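Local coordinates for sulfur oxygenase/reductase (Halothiobacillus neapolitanus, PDB 6QPA), which probably catalyses the oxygen-dependent disproportionation of elemental sulfur at a mononuclear iron centre held by a facial triad of two histidines and one carboxylate, at residues D125-M130 and K151-S156; G163-M168 and A288-G293; W196-Q201 and T251-H256. All blocks are in the same frame, centred on the assembly; numbering follows the deposited sequence.

Contact 1 (D125-M130 and K151-S156)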
loop_
_atom_site.group_PDB
_atom_site.type_symbol
_atom_site.label_atom_id
_atom_site.label_comp_id
_atom_site.label_asym_id
_atom_site.label_seq_id
_atom_site.Cartn_x
_atom_site.Cartn_y
_atom_site.Cartn_z
ATOM N N ASP A 125 21.086 -33.981 -51.242
ATOM C CA ASP A 125 19.882 -33.571 -51.955
ATOM C C ASP A 125 19.421 -32.306 -51.228
ATOM O O ASP A 125 18.526 -32.343 -50.372
ATOM C CB ASP A 125 18.810 -34.659 -51.969
ATOM C CG ASP A 125 17.588 -34.258 -52.779
ATOM O OD1 ASP A 125 17.571 -33.149 -53.354
ATOM O OD2 ASP A 125 16.621 -35.037 -52.804
ATOM N N LEU A 126 20.089 -31.195 -51.532
ATOM C CA LEU A 126 19.882 -29.918 -50.860
ATOM C C LEU A 126 19.340 -28.915 -51.862
ATOM O O LEU A 126 20.033 -28.604 -52.841
ATOM C CB LEU A 126 21.177 -29.378 -50.282
ATOM C CG LEU A 126 21.562 -29.642 -48.839
ATOM C CD1 LEU A 126 22.771 -28.756 -48.498
ATOM C CD2 LEU A 126 20.390 -29.382 -47.896
ATOM N N PRO A 127 18.154 -28.359 -51.653
ATOM C CA PRO A 127 17.641 -27.329 -52.564
ATOM C C PRO A 127 18.308 -25.977 -52.335
ATOM O O PRO A 127 18.883 -25.704 -51.276
ATOM C CB PRO A 127 16.151 -27.241 -52.208
ATOM C CG PRO A 127 16.037 -27.768 -50.808
ATOM C CD PRO A 127 17.297 -28.563 -50.472
ATOM N N GLN A 128 18.186 -25.114 -53.347
ATOM C CA GLN A 128 18.569 -23.706 -53.211
ATOM C C GLN A 128 17.685 -23.001 -52.186
ATOM O O GLN A 128 16.488 -23.283 -52.061
ATOM C CB GLN A 128 18.470 -22.985 -54.567
ATOM C CG GLN A 128 19.431 -23.525 -55.631
ATOM C CD GLN A 128 19.284 -22.836 -56.995
ATOM O OE1 GLN A 128 18.479 -21.919 -57.162
ATOM N NE2 GLN A 128 20.022 -23.331 -57.987
ATOM N N ILE A 129 18.266 -22.057 -51.454
ATOM C CA ILE A 129 17.431 -21.335 -50.502
ATOM C C ILE A 129 16.692 -20.212 -51.225
ATOM O O ILE A 129 17.109 -19.731 -52.282
ATOM C CB ILE A 129 18.230 -20.810 -49.293
ATOM C CG1 ILE A 129 19.290 -19.808 -49.711
ATOM C CG2 ILE A 129 18.867 -21.988 -48.525
ATOM C CD1 ILE A 129 19.969 -19.177 -48.498
ATOM N N MET A 130 15.537 -19.836 -50.692
ATOM C CA MET A 130 14.699 -18.825 -51.329
ATOM C C MET A 130 13.788 -18.234 -50.272
ATOM O O MET A 130 13.844 -18.597 -49.095
ATOM C CB MET A 130 13.878 -19.409 -52.481
ATOM C CG MET A 130 12.944 -20.538 -52.023
ATOM S SD MET A 130 11.969 -21.283 -53.361
ATOM C CE MET A 130 13.173 -22.369 -54.106
ATOM N N LYS A 151 11.648 -28.855 -52.849
ATOM C CA LYS A 151 11.181 -28.466 -51.525
ATOM C C LYS A 151 11.569 -27.012 -51.243
ATOM O O LYS A 151 12.619 -26.524 -51.686
ATOM C CB LYS A 151 11.788 -29.395 -50.467
ATOM C CG LYS A 151 11.428 -30.896 -50.621
ATOM C CD LYS A 151 9.880 -31.083 -50.661
ATOM C CE LYS A 151 9.444 -32.537 -50.402
ATOM N NZ LYS A 151 9.556 -32.820 -48.932
ATOM N N VAL A 152 10.725 -26.302 -50.508
ATOM C CA VAL A 152 10.975 -24.883 -50.243
ATOM C C VAL A 152 11.871 -24.746 -49.017
ATOM O O VAL A 152 11.452 -25.060 -47.899
ATOM C CB VAL A 152 9.677 -24.089 -50.065
ATOM C CG1 VAL A 152 10.027 -22.659 -49.694
ATOM C CG2 VAL A 152 8.874 -24.106 -51.357
ATOM N N ALA A 153 13.107 -24.266 -49.230
ATOM C CA ALA A 153 14.083 -24.017 -48.157
ATOM C C ALA A 153 14.126 -22.510 -47.915
ATOM O O ALA A 153 14.778 -21.775 -48.660
ATOM C CB ALA A 153 15.471 -24.566 -48.514
ATOM N N LEU A 154 13.412 -22.044 -46.889
ATOM C CA LEU A 154 13.268 -20.611 -46.651
ATOM C C LEU A 154 14.542 -20.055 -46.028
ATOM O O LEU A 154 14.998 -20.547 -44.989
ATOM C CB LEU A 154 12.059 -20.321 -45.759
ATOM C CG LEU A 154 10.713 -20.645 -46.418
ATOM C CD1 LEU A 154 9.581 -20.417 -45.433
ATOM C CD2 LEU A 154 10.486 -19.821 -47.665
ATOM N N SER A 155 15.107 -19.032 -46.672
ATOM C CA SER A 155 16.340 -18.384 -46.216
ATOM C C SER A 155 16.191 -17.896 -44.782
ATOM O O SER A 155 15.263 -17.144 -44.474
ATOM C CB SER A 155 16.678 -17.216 -47.144
ATOM O OG SER A 155 17.908 -16.615 -46.778
ATOM N N SER A 156 17.091 -18.354 -43.907
ATOM C CA SER A 156 17.102 -17.983 -42.491
ATOM C C SER A 156 15.754 -18.199 -41.799
ATOM O O SER A 156 15.439 -17.489 -40.845
ATOM C CB SER A 156 17.534 -16.517 -42.320
ATOM O OG SER A 156 18.869 -16.321 -42.732
HETATM O O HOH W 1 13.214 -16.511 -46.387
#

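Contact 2 (G163-M168 and A288-G293)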
loop_
_atom_site.group_PDB
_atom_site.type_symbol
_atom_site.label_atom_id
_atom_site.label_comp_id
_atom_site.label_asym_id
_atom_site.label_seq_id
_atom_site.Cartn_x
_atom_site.Cartn_y
_atom_site.Cartn_z
ATOM N N GLY A 163 23.086 -34.751 -37.283
ATOM C CA GLY A 163 23.237 -36.017 -36.595
ATOM C C GLY A 163 24.685 -36.470 -36.573
ATOM O O GLY A 163 25.295 -36.680 -37.621
ATOM N N ASP A 164 25.234 -36.610 -35.363
ATOM C CA ASP A 164 26.624 -36.993 -35.163
ATOM C C ASP A 164 26.739 -38.522 -35.117
ATOM O O ASP A 164 26.131 -39.177 -34.263
ATOM C CB ASP A 164 27.152 -36.360 -33.875
ATOM C CG ASP A 164 28.669 -36.372 -33.801
ATOM O OD1 ASP A 164 29.284 -37.148 -34.547
ATOM O OD2 ASP A 164 29.256 -35.594 -33.024
ATOM N N HIS A 165 27.529 -39.088 -36.022
ATOM C CA HIS A 165 27.727 -40.528 -36.092
ATOM C C HIS A 165 29.218 -40.825 -36.108
ATOM O O HIS A 165 29.959 -40.223 -36.894
ATOM C CB HIS A 165 27.099 -41.126 -37.352
ATOM C CG HIS A 165 25.641 -40.844 -37.516
ATOM N ND1 HIS A 165 25.151 -39.598 -37.850
ATOM C CD2 HIS A 165 24.562 -41.660 -37.417
ATOM C CE1 HIS A 165 23.832 -39.653 -37.931
ATOM N NE2 HIS A 165 23.448 -40.894 -37.679
ATOM N N TRP A 166 29.657 -41.748 -35.252
ATOM C CA TRP A 166 30.991 -42.330 -35.360
ATOM C C TRP A 166 30.836 -43.748 -35.887
ATOM O O TRP A 166 30.161 -44.569 -35.260
ATOM C CB TRP A 166 31.731 -42.352 -34.025
ATOM C CG TRP A 166 32.016 -41.026 -33.396
ATOM C CD1 TRP A 166 31.491 -39.800 -33.738
ATOM C CD2 TRP A 166 32.896 -40.788 -32.289
ATOM N NE1 TRP A 166 31.995 -38.828 -32.910
ATOM C CE2 TRP A 166 32.860 -39.402 -32.015
ATOM C CE3 TRP A 166 33.715 -41.611 -31.509
ATOM C CZ2 TRP A 166 33.611 -38.823 -30.993
ATOM C CZ3 TRP A 166 34.460 -41.037 -30.495
ATOM C CH2 TRP A 166 34.395 -39.657 -30.239
ATOM N N VAL A 167 31.492 -44.039 -37.015
ATOM C CA VAL A 167 31.278 -45.269 -37.766
ATOM C C VAL A 167 32.393 -46.259 -37.459
ATOM O O VAL A 167 33.566 -45.870 -37.347
ATOM C CB VAL A 167 31.180 -44.966 -39.280
ATOM C CG1 VAL A 167 31.205 -46.263 -40.112
ATOM C CG2 VAL A 167 29.888 -44.180 -39.558
ATOM N N MET A 168 32.015 -47.539 -37.282
ATOM C CA MET A 168 32.989 -48.600 -37.033
ATOM C C MET A 168 33.987 -48.695 -38.173
ATOM O O MET A 168 33.629 -48.578 -39.347
ATOM C CB MET A 168 32.303 -49.954 -36.858
ATOM C CG MET A 168 31.291 -49.948 -35.713
ATOM S SD MET A 168 30.165 -51.362 -35.785
ATOM C CE MET A 168 31.287 -52.719 -35.392
ATOM N N ALA A 288 23.573 -50.292 -37.346
ATOM C CA ALA A 288 24.435 -51.461 -37.295
ATOM C C ALA A 288 25.906 -51.135 -37.510
ATOM O O ALA A 288 26.748 -51.994 -37.244
ATOM C CB ALA A 288 23.991 -52.490 -38.347
ATOM N N HIS A 289 26.245 -49.928 -37.970
ATOM C CA HIS A 289 27.621 -49.627 -38.338
ATOM C C HIS A 289 28.277 -48.597 -37.438
ATOM O O HIS A 289 29.368 -48.114 -37.760
ATOM C CB HIS A 289 27.662 -49.170 -39.790
ATOM C CG HIS A 289 27.035 -50.156 -40.722
ATOM N ND1 HIS A 289 27.465 -51.464 -40.808
ATOM C CD2 HIS A 289 26.023 -50.032 -41.612
ATOM C CE1 HIS A 289 26.740 -52.106 -41.706
ATOM N NE2 HIS A 289 25.853 -51.261 -42.204
ATOM N N LEU A 290 27.652 -48.262 -36.318
ATOM C CA LEU A 290 28.070 -47.143 -35.494
ATOM C C LEU A 290 28.833 -47.599 -34.263
ATOM O O LEU A 290 28.445 -48.561 -33.594
ATOM C CB LEU A 290 26.864 -46.326 -35.043
ATOM C CG LEU A 290 26.007 -45.727 -36.145
ATOM C CD1 LEU A 290 24.901 -44.870 -35.483
ATOM C CD2 LEU A 290 26.871 -44.895 -37.086
ATOM N N ASP A 291 29.917 -46.886 -33.968
ATOM C CA ASP A 291 30.499 -46.914 -32.632
ATOM C C ASP A 291 29.807 -45.946 -31.690
ATOM O O ASP A 291 29.757 -46.185 -30.479
ATOM C CB ASP A 291 31.978 -46.564 -32.693
ATOM C CG ASP A 291 32.833 -47.753 -33.033
ATOM O OD1 ASP A 291 32.460 -48.866 -32.629
ATOM O OD2 ASP A 291 33.861 -47.581 -33.712
ATOM N N LYS A 292 29.314 -44.836 -32.212
ATOM C CA LYS A 292 28.739 -43.807 -31.364
ATOM C C LYS A 292 27.592 -43.124 -32.090
ATOM O O LYS A 292 27.680 -42.857 -33.291
ATOM C CB LYS A 292 29.808 -42.773 -30.970
ATOM C CG LYS A 292 29.330 -41.726 -29.953
ATOM C CD LYS A 292 30.489 -40.827 -29.498
ATOM C CE LYS A 292 30.058 -39.935 -28.331
ATOM N NZ LYS A 292 31.215 -39.180 -27.826
ATOM N N GLY A 293 26.543 -42.795 -31.349
ATOM C CA GLY A 293 25.436 -42.066 -31.918
ATOM C C GLY A 293 24.275 -42.976 -32.271
ATOM O O GLY A 293 24.242 -44.158 -31.904
#

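Contact 3 (W196-Q201 and T251-H256)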
loop_
_atom_site.group_PDB
_atom_site.type_symbol
_atom_site.label_atom_id
_atom_site.label_comp_id
_atom_site.label_asym_id
_atom_site.label_seq_id
_atom_site.Cartn_x
_atom_site.Cartn_y
_atom_site.Cartn_z
ATOM N N TRP A 196 18.903 -32.711 -47.442
ATOM C CA TRP A 196 19.863 -33.409 -46.605
ATOM C C TRP A 196 21.232 -33.438 -47.268
ATOM O O TRP A 196 21.379 -33.244 -48.476
ATOM C CB TRP A 196 19.394 -34.834 -46.282
ATOM C CG TRP A 196 19.151 -35.690 -47.494
ATOM C CD1 TRP A 196 17.957 -35.909 -48.129
ATOM C CD2 TRP A 196 20.138 -36.443 -48.218
ATOM N NE1 TRP A 196 18.139 -36.766 -49.201
ATOM C CE2 TRP A 196 19.467 -37.109 -49.270
ATOM C CE3 TRP A 196 21.517 -36.636 -48.060
ATOM C CZ2 TRP A 196 20.136 -37.945 -50.173
ATOM C CZ3 TRP A 196 22.187 -37.466 -48.969
ATOM C CH2 TRP A 196 21.493 -38.111 -50.010
ATOM N N MET A 197 22.223 -33.786 -46.458
ATOM C CA MET A 197 23.610 -33.861 -46.892
ATOM C C MET A 197 24.344 -34.797 -45.942
ATOM O O MET A 197 24.118 -34.751 -44.730
ATOM C CB MET A 197 24.220 -32.442 -46.910
ATOM C CG MET A 197 25.675 -32.295 -47.171
ATOM S SD MET A 197 26.080 -30.541 -47.487
ATOM C CE MET A 197 25.646 -29.778 -45.916
ATOM N N ILE A 198 25.175 -35.679 -46.496
ATOM C CA ILE A 198 26.021 -36.571 -45.710
ATOM C C ILE A 198 27.444 -36.034 -45.763
ATOM O O ILE A 198 28.029 -35.921 -46.845
ATOM C CB ILE A 198 25.973 -38.010 -46.241
ATOM C CG1 ILE A 198 24.558 -38.581 -46.119
ATOM C CG2 ILE A 198 27.013 -38.872 -45.496
ATOM C CD1 ILE A 198 24.354 -39.857 -46.895
ATOM N N MET A 199 28.017 -35.726 -44.608
ATOM C CA MET A 199 29.337 -35.107 -44.541
ATOM C C MET A 199 30.273 -36.007 -43.759
ATOM O O MET A 199 29.951 -36.401 -42.630
ATOM C CB MET A 199 29.258 -33.738 -43.878
ATOM C CG MET A 199 28.372 -32.752 -44.598
ATOM S SD MET A 199 28.359 -31.105 -43.818
ATOM C CE MET A 199 27.508 -31.476 -42.300
ATOM N N LYS A 200 31.458 -36.253 -44.321
ATOM C CA LYS A 200 32.457 -37.160 -43.752
ATOM C C LYS A 200 33.681 -36.347 -43.353
ATOM O O LYS A 200 34.271 -35.672 -44.198
ATOM C CB LYS A 200 32.859 -38.222 -44.780
ATOM C CG LYS A 200 33.865 -39.266 -44.275
ATOM C CD LYS A 200 34.362 -40.102 -45.432
ATOM C CE LYS A 200 35.334 -41.188 -44.983
ATOM N NZ LYS A 200 35.903 -41.797 -46.226
ATOM N N GLN A 201 34.070 -36.418 -42.085
ATOM C CA GLN A 201 35.256 -35.697 -41.636
ATOM C C GLN A 201 36.516 -36.388 -42.153
ATOM O O GLN A 201 36.687 -37.589 -41.950
ATOM C CB GLN A 201 35.296 -35.617 -40.109
ATOM C CG GLN A 201 36.585 -34.925 -39.633
ATOM C CD GLN A 201 36.830 -34.963 -38.132
ATOM O OE1 GLN A 201 37.981 -35.048 -37.705
ATOM N NE2 GLN A 201 35.756 -34.899 -37.324
ATOM N N THR A 251 35.762 -42.850 -37.764
ATOM C CA THR A 251 35.355 -41.825 -38.708
ATOM C C THR A 251 34.069 -41.155 -38.274
ATOM O O THR A 251 33.064 -41.824 -37.988
ATOM C CB THR A 251 35.162 -42.440 -40.089
ATOM O OG1 THR A 251 36.364 -43.117 -40.482
ATOM C CG2 THR A 251 34.803 -41.365 -41.088
ATOM N N GLN A 252 34.089 -39.827 -38.257
ATOM C CA GLN A 252 32.889 -39.069 -37.938
ATOM C C GLN A 252 32.137 -38.723 -39.208
ATOM O O GLN A 252 32.728 -38.225 -40.171
ATOM C CB GLN A 252 33.219 -37.777 -37.190
ATOM C CG GLN A 252 31.987 -36.920 -36.958
ATOM C CD GLN A 252 32.337 -35.615 -36.298
ATOM O OE1 GLN A 252 33.127 -34.849 -36.830
ATOM N NE2 GLN A 252 31.769 -35.364 -35.124
ATOM N N TYR A 253 30.834 -38.972 -39.200
ATOM C CA TYR A 253 29.931 -38.462 -40.220
ATOM C C TYR A 253 28.925 -37.533 -39.572
ATOM O O TYR A 253 28.351 -37.873 -38.530
ATOM C CB TYR A 253 29.186 -39.595 -40.930
ATOM C CG TYR A 253 30.027 -40.421 -41.894
ATOM C CD1 TYR A 253 30.839 -41.443 -41.441
ATOM C CD2 TYR A 253 29.962 -40.195 -43.267
ATOM C CE1 TYR A 253 31.596 -42.214 -42.333
ATOM C CE2 TYR A 253 30.709 -40.961 -44.173
ATOM C CZ TYR A 253 31.525 -41.963 -43.699
ATOM O OH TYR A 253 32.239 -42.728 -44.597
ATOM N N LEU A 254 28.701 -36.375 -40.193
ATOM C CA LEU A 254 27.631 -35.466 -39.803
ATOM C C LEU A 254 26.521 -35.560 -40.830
ATOM O O LEU A 254 26.753 -35.316 -42.020
ATOM C CB LEU A 254 28.121 -34.028 -39.707
ATOM C CG LEU A 254 29.181 -33.862 -38.637
ATOM C CD1 LEU A 254 29.545 -32.380 -38.492
ATOM C CD2 LEU A 254 28.631 -34.423 -37.339
ATOM N N VAL A 255 25.320 -35.898 -40.374
ATOM C CA VAL A 255 24.165 -35.996 -41.251
ATOM C C VAL A 255 23.358 -34.709 -41.103
ATOM O O VAL A 255 22.707 -34.481 -40.080
ATOM C CB VAL A 255 23.336 -37.246 -40.935
ATOM C CG1 VAL A 255 22.044 -37.251 -41.762
ATOM C CG2 VAL A 255 24.180 -38.508 -41.208
ATOM N N HIS A 256 23.379 -33.881 -42.143
ATOM C CA HIS A 256 22.757 -32.556 -42.138
ATOM C C HIS A 256 21.370 -32.682 -42.764
ATOM O O HIS A 256 21.254 -33.107 -43.915
ATOM C CB HIS A 256 23.661 -31.591 -42.907
ATOM C CG HIS A 256 23.061 -30.250 -43.216
ATOM N ND1 HIS A 256 23.635 -29.072 -42.792
ATOM C CD2 HIS A 256 22.010 -29.894 -43.992
ATOM C CE1 HIS A 256 22.939 -28.050 -43.252
ATOM N NE2 HIS A 256 21.951 -28.521 -43.992
HETATM O O HOH W 2 36.594 -38.475 -39.148
#

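Contact 1 (D125-M130 and K151-S156)
The carbonyl oxygen of Met-130 is gripped from 151-156 by Ser-155, whose backbone N donates to Met-130 O over 2.8 Å with an N-H...O angle of 163°. The same oxygen receives a CA-H...O contact from Leu-154 CA at 3.2 Å and a weak, long bond from a water that also reaches Ser-155 O. Met-130 is also a donor toward the same strand: its N gives a bond to Ala-153 O at 2.9 Å. These two bonds pair Met-130 with Leu-154 in a short parallel bridge, part of a beta-alpha-beta unit whose crossover is helix 135-144.

Beside the backbone bonds, apolar side chains meet in two places. The methyl of Ala-153 points toward 125-130 and meets Pro-127 CG at 4.0 Å, while Ile-129 CG2 comes up to the same methyl. Ile-129 CG1 stands between the backbone N and the carbonyl carbon (chi1 63°), and from it CD1 extends to within 3.7 Å of Ser-155 OG. Met-130 carries CG in the equivalent rotamer and brings it against Val-152 CG1 at 4.3 Å; helix 135-144 packs on this methionine through Val-135 and Val-138.

Beyond the bridge, Lys-151 turns its amine to Met-193 O and to Asp-134 of a second subunit. As a worked case of a minimal parallel sheet, the contact joins two very short strands through two backbone bonds and two small apolar groups. Met-130 N and O alone carry the direct polar link, which leaves the side-chain contacts between the segments mainly apolar, while the lysine amine is used outside them.

Contact 2 (G163-M168 and A288-G293)
A classic beta bulge joins strand 159-167 to the start of strand 290-305, with Asp-291 and Lys-292 both facing Trp-166. Trp-166 O takes two donors, Asp-291 N at 2.7 Å and Lys-292 N at 3.2 Å, and Trp-166 N returns a bond to Lys-292 O. Past the bulge, Met-168 N reaches His-289 O at 2.8 Å.

The side chains of Trp-166 and Lys-292 run side by side in the same direction. With CG anti to the backbone N (chi1 -174°) and an extended chain beyond it, the lysine lies over one indole face: CD sits 3.7 Å from the centroid of the six-membered ring of Trp-166, a CH-pi contact 11° off the normal. Lys-292 NZ follows at 4.3 Å from that centroid, making a cation-pi interaction. Elsewhere Leu-290 CD1 meets the edge of the His-165 ring at CD2, 3.8 Å away, and the side chains of Met-168 and Asp-291 cross at about a right angle, Met-168 CG lying 3.5 Å from Asp-291 OD1.

Trp-115 of a neighbouring subunit meets both Trp-166 and Lys-292, and Tyr-235 of that subunit bonds Asp-291 OD1. Within the chain, strand 251-259 pairs with strand 159-167, while Phe-175 of helix 172-189 packs on Val-167 and Leu-290.

Contact 3 (W196-Q201 and T251-H256)
Thr-251 CG2 touches the aliphatic part of Lys-200 where strand 251-259 runs antiparallel to strand 193-204, two neighbours in the large antiparallel sheet of a fold assigned to the dimeric alpha-beta barrel clan. Gln-252 follows: its O accepts from Gln-201 N with a nearly straight N-H...O angle of 172°. Its OE1 takes a weak bond from Gln-201 NE2, the two amide planes turned 67° apart; Gln-252 NE2 turns instead to Asp-164, and Gln-201 OE1 to Gln-248 N. Tyr-253 lies alongside Lys-200, which has CG anti to the backbone N (chi1 -178°); this lays CG over the phenol face, 3.9 Å from the ring centroid of Tyr-253. The extended chain then carries Lys-200 CE past Tyr-253 OH at 3.5 Å, a hydroxyl whose hydrogen-bond partner is Glu-176 of helix 172-189. Ile-198 CG2 approaches the same ring at CD2.

Leu-254 pairs with Met-199 through two backbone bonds, the shorter being Leu-254 N to Met-199 O at 2.7 Å. Met-199 bends at its last torsion, and its CE meets Leu-254 CB at 3.7 Å. Val-255 shares the Ile-198 and Tyr-253 face, opposite the one lined by Met-197, Met-199, Leu-254 and His-256. At His-256, N and O both bond Met-197, and Met-197 CE makes a CH-pi contact over one face of the imidazole, 3.9 Å from the ring centroid of His-256 and offset toward its rim.

Overall arrangement
Contacts 2 and 3 form one continuous stretch of the antiparallel sheet: strands 159-167 and 251-259 are neighbours, and His-165 O lies 2.8 Å from Tyr-253 N in a probable hydrogen bond between the two contacts. Their centres are 11 Å apart, with contact 3 nested inside the loop that contact 2 closes. Contact 1 belongs to a separate two-stranded parallel sheet, its centre about 19 Å from that of contact 3, yet Asp-125 N comes within 2.9 Å of Trp-196 O. Contacts 1 and 2 do not touch. Contact 3 lies nearest the iron, the side chain of Gln-201 being about 14 Å from the metal and about 10 Å from that of its ligand Glu-116.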